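Local coordinates for protein phosphoserine phosphatase RsbX (Bacillus subtilis, PDB 3W40) that dephosphorylates phosphoserine in RsbS as a PPM-type (PP2C-like) phosphatase and so keeps the stress sigma factor sigma-B in check, at residues I153-L158 with D190-L195. Residues are numbered along the deposited sequence; the frame is centred on the assembly and turned at random.
Sequences IHTDGL and DLTYIL. With MG (magnesium ion), chain C.
Ile153 and Ile194 form an antiparallel hydrogen-bonded pair, with Ile153 N to Ile194 O at 3.0 Å and Ile194 N to Ile153 O returning it. One residue on, His154 and Tyr193 make a non-hydrogen-bonded pair whose CB atoms meet at 3.7 Å. Strand pairing then gives way to a type I turn from Thr155 to Leu158, and Thr155 N still donates to Thr192 O. Thr155 CG2 lies 4.1 Å from Thr192 CB, and both threonine hydroxyls hydrogen-bond to Asp27 OD2. Because His154 CG sits between its backbone N and carbonyl carbon (chi1 69°), ND1 can turn back to Thr155 O at 2.9 Å, nearly straight at 176°. ND1 stands above the Thr155 carbonyl plane; Leu158 N reaches the same oxygen from that plane's other face, so two donors hold the turn. Leu158 CD2 lies over one ring face of His154, offset toward its rim, and meets Tyr193 CD2 at 4.0 Å; Leu158 CB packs on Leu191 CG. Gly157 CA makes a CA-H...O contact with Asp190 O at 3.2 Å. Asp156 OD1 binds magnesium at 2.0 Å alongside Asp44 and Asp189. Magnesium-bound water 2 donates to Asp190 O, so 153-158 supplies a first-shell ligand and 190-195 a second-shell acceptor, consistent with metal-dependent PPM chemistry.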
loop_
_atom_site.group_PDB
_atom_site.type_symbol
_atom_site.label_atom_id
_atom_site.label_comp_id
_atom_site.label_asym_id
_atom_site.label_seq_id
_atom_site.Cartn_x
_atom_site.Cartn_y
_atom_site.Cartn_z
ATOM N N ILE A 153 3.463 -0.071 -3.124
ATOM C CA ILE A 153 2.505 -0.904 -2.464
ATOM C C ILE A 153 1.358 -1.110 -3.457
ATOM O O ILE A 153 0.862 -0.116 -3.980
ATOM C CB ILE A 153 1.923 -0.287 -1.151
ATOM C CG1 ILE A 153 3.050 0.057 -0.151
ATOM C CG2 ILE A 153 0.866 -1.278 -0.569
ATOM C CD1 ILE A 153 2.580 0.938 1.047
ATOM N N HIS A 154 0.948 -2.366 -3.727
ATOM C CA HIS A 154 -0.069 -2.554 -4.747
ATOM C C HIS A 154 -1.013 -3.714 -4.420
ATOM O O HIS A 154 -0.602 -4.701 -3.781
ATOM C CB HIS A 154 0.568 -2.745 -6.124
ATOM C CG HIS A 154 1.313 -4.033 -6.316
ATOM N ND1 HIS A 154 0.686 -5.225 -6.636
ATOM C CD2 HIS A 154 2.643 -4.308 -6.268
ATOM C CE1 HIS A 154 1.605 -6.154 -6.834
ATOM N NE2 HIS A 154 2.793 -5.634 -6.589
ATOM N N THR A 155 -2.283 -3.584 -4.862
ATOM C CA THR A 155 -3.227 -4.657 -4.763
ATOM C C THR A 155 -2.939 -5.687 -5.859
ATOM O O THR A 155 -2.180 -5.479 -6.828
ATOM C CB THR A 155 -4.687 -4.168 -4.804
ATOM O OG1 THR A 155 -4.912 -3.525 -6.043
ATOM C CG2 THR A 155 -4.926 -3.306 -3.642
ATOM N N ASP A 156 -3.660 -6.778 -5.737
ATOM C CA ASP A 156 -3.523 -7.902 -6.695
ATOM C C ASP A 156 -4.013 -7.620 -8.103
ATOM O O ASP A 156 -3.751 -8.391 -8.998
ATOM C CB ASP A 156 -4.112 -9.194 -6.161
ATOM C CG ASP A 156 -5.618 -9.101 -5.914
ATOM O OD1 ASP A 156 -6.255 -8.056 -6.176
ATOM O OD2 ASP A 156 -6.210 -10.163 -5.540
ATOM N N GLY A 157 -4.689 -6.492 -8.302
ATOM C CA GLY A 157 -5.038 -6.065 -9.652
ATOM C C GLY A 157 -3.823 -5.698 -10.500
ATOM O O GLY A 157 -3.938 -5.694 -11.733
ATOM N N LEU A 158 -2.668 -5.430 -9.846
ATOM C CA LEU A 158 -1.443 -5.124 -10.602
ATOM C C LEU A 158 -0.591 -6.371 -10.627
ATOM O O LEU A 158 -0.179 -6.833 -9.568
ATOM C CB LEU A 158 -0.712 -3.983 -9.927
ATOM C CG LEU A 158 0.599 -3.588 -10.640
ATOM C CD1 LEU A 158 0.401 -3.000 -12.020
ATOM C CD2 LEU A 158 1.386 -2.613 -9.803
ATOM N N ASP A 190 -9.999 -4.459 -9.912
ATOM C CA ASP A 190 -9.575 -3.144 -9.356
ATOM C C ASP A 190 -8.061 -3.128 -9.195
ATOM O O ASP A 190 -7.488 -4.136 -8.810
ATOM C CB ASP A 190 -10.184 -2.950 -7.989
ATOM C CG ASP A 190 -11.724 -2.927 -8.019
ATOM O OD1 ASP A 190 -12.343 -2.481 -9.008
ATOM O OD2 ASP A 190 -12.336 -3.367 -7.023
ATOM N N LEU A 191 -7.431 -1.980 -9.482
ATOM C CA LEU A 191 -5.971 -1.915 -9.464
ATOM C C LEU A 191 -5.636 -0.645 -8.700
ATOM O O LEU A 191 -6.043 0.444 -9.130
ATOM C CB LEU A 191 -5.482 -1.893 -10.914
ATOM C CG LEU A 191 -3.975 -2.052 -11.183
ATOM C CD1 LEU A 191 -3.703 -2.392 -12.622
ATOM C CD2 LEU A 191 -3.135 -0.852 -10.798
ATOM N N THR A 192 -4.882 -0.793 -7.610
ATOM C CA THR A 192 -4.454 0.332 -6.778
ATOM C C THR A 192 -2.986 0.212 -6.478
ATOM O O THR A 192 -2.528 -0.878 -6.146
ATOM C CB THR A 192 -5.206 0.379 -5.451
ATOM O OG1 THR A 192 -6.611 0.434 -5.703
ATOM C CG2 THR A 192 -4.851 1.603 -4.625
ATOM N N TYR A 193 -2.222 1.303 -6.645
ATOM C CA TYR A 193 -0.848 1.306 -6.156
ATOM C C TYR A 193 -0.453 2.663 -5.638
ATOM O O TYR A 193 -1.007 3.669 -6.010
ATOM C CB TYR A 193 0.140 0.774 -7.196
ATOM C CG TYR A 193 0.260 1.519 -8.508
ATOM C CD1 TYR A 193 1.003 2.722 -8.614
ATOM C CD2 TYR A 193 -0.343 1.025 -9.655
ATOM C CE1 TYR A 193 1.109 3.351 -9.833
ATOM C CE2 TYR A 193 -0.188 1.602 -10.881
ATOM C CZ TYR A 193 0.516 2.812 -10.974
ATOM O OH TYR A 193 0.622 3.418 -12.206
ATOM N N ILE A 194 0.522 2.622 -4.722
ATOM C CA ILE A 194 1.122 3.806 -4.203
ATOM C C ILE A 194 2.617 3.694 -4.474
ATOM O O ILE A 194 3.223 2.691 -4.141
ATOM C CB ILE A 194 0.879 3.940 -2.695
ATOM C CG1 ILE A 194 -0.633 4.090 -2.381
ATOM C CG2 ILE A 194 1.658 5.164 -2.181
ATOM C CD1 ILE A 194 -0.877 4.254 -0.860
ATOM N N LEU A 195 3.157 4.683 -5.167
ATOM C CA LEU A 195 4.604 4.841 -5.402
ATOM C C LEU A 195 5.201 5.888 -4.504
ATOM O O LEU A 195 4.577 6.952 -4.344
ATOM C CB LEU A 195 4.872 5.231 -6.821
ATOM C CG LEU A 195 4.500 4.180 -7.900
ATOM C CD1 LEU A 195 4.498 4.848 -9.305
ATOM C CD2 LEU A 195 5.472 3.004 -7.871
HETATM MG MG MG C . -8.142 -7.390 -6.024
HETATM O O HOH W 1 -8.759 -9.403 -5.628
HETATM O O HOH W 2 -7.676 -5.396 -6.311
HETATM O O HOH W 3 -10.188 -7.015 -5.987
#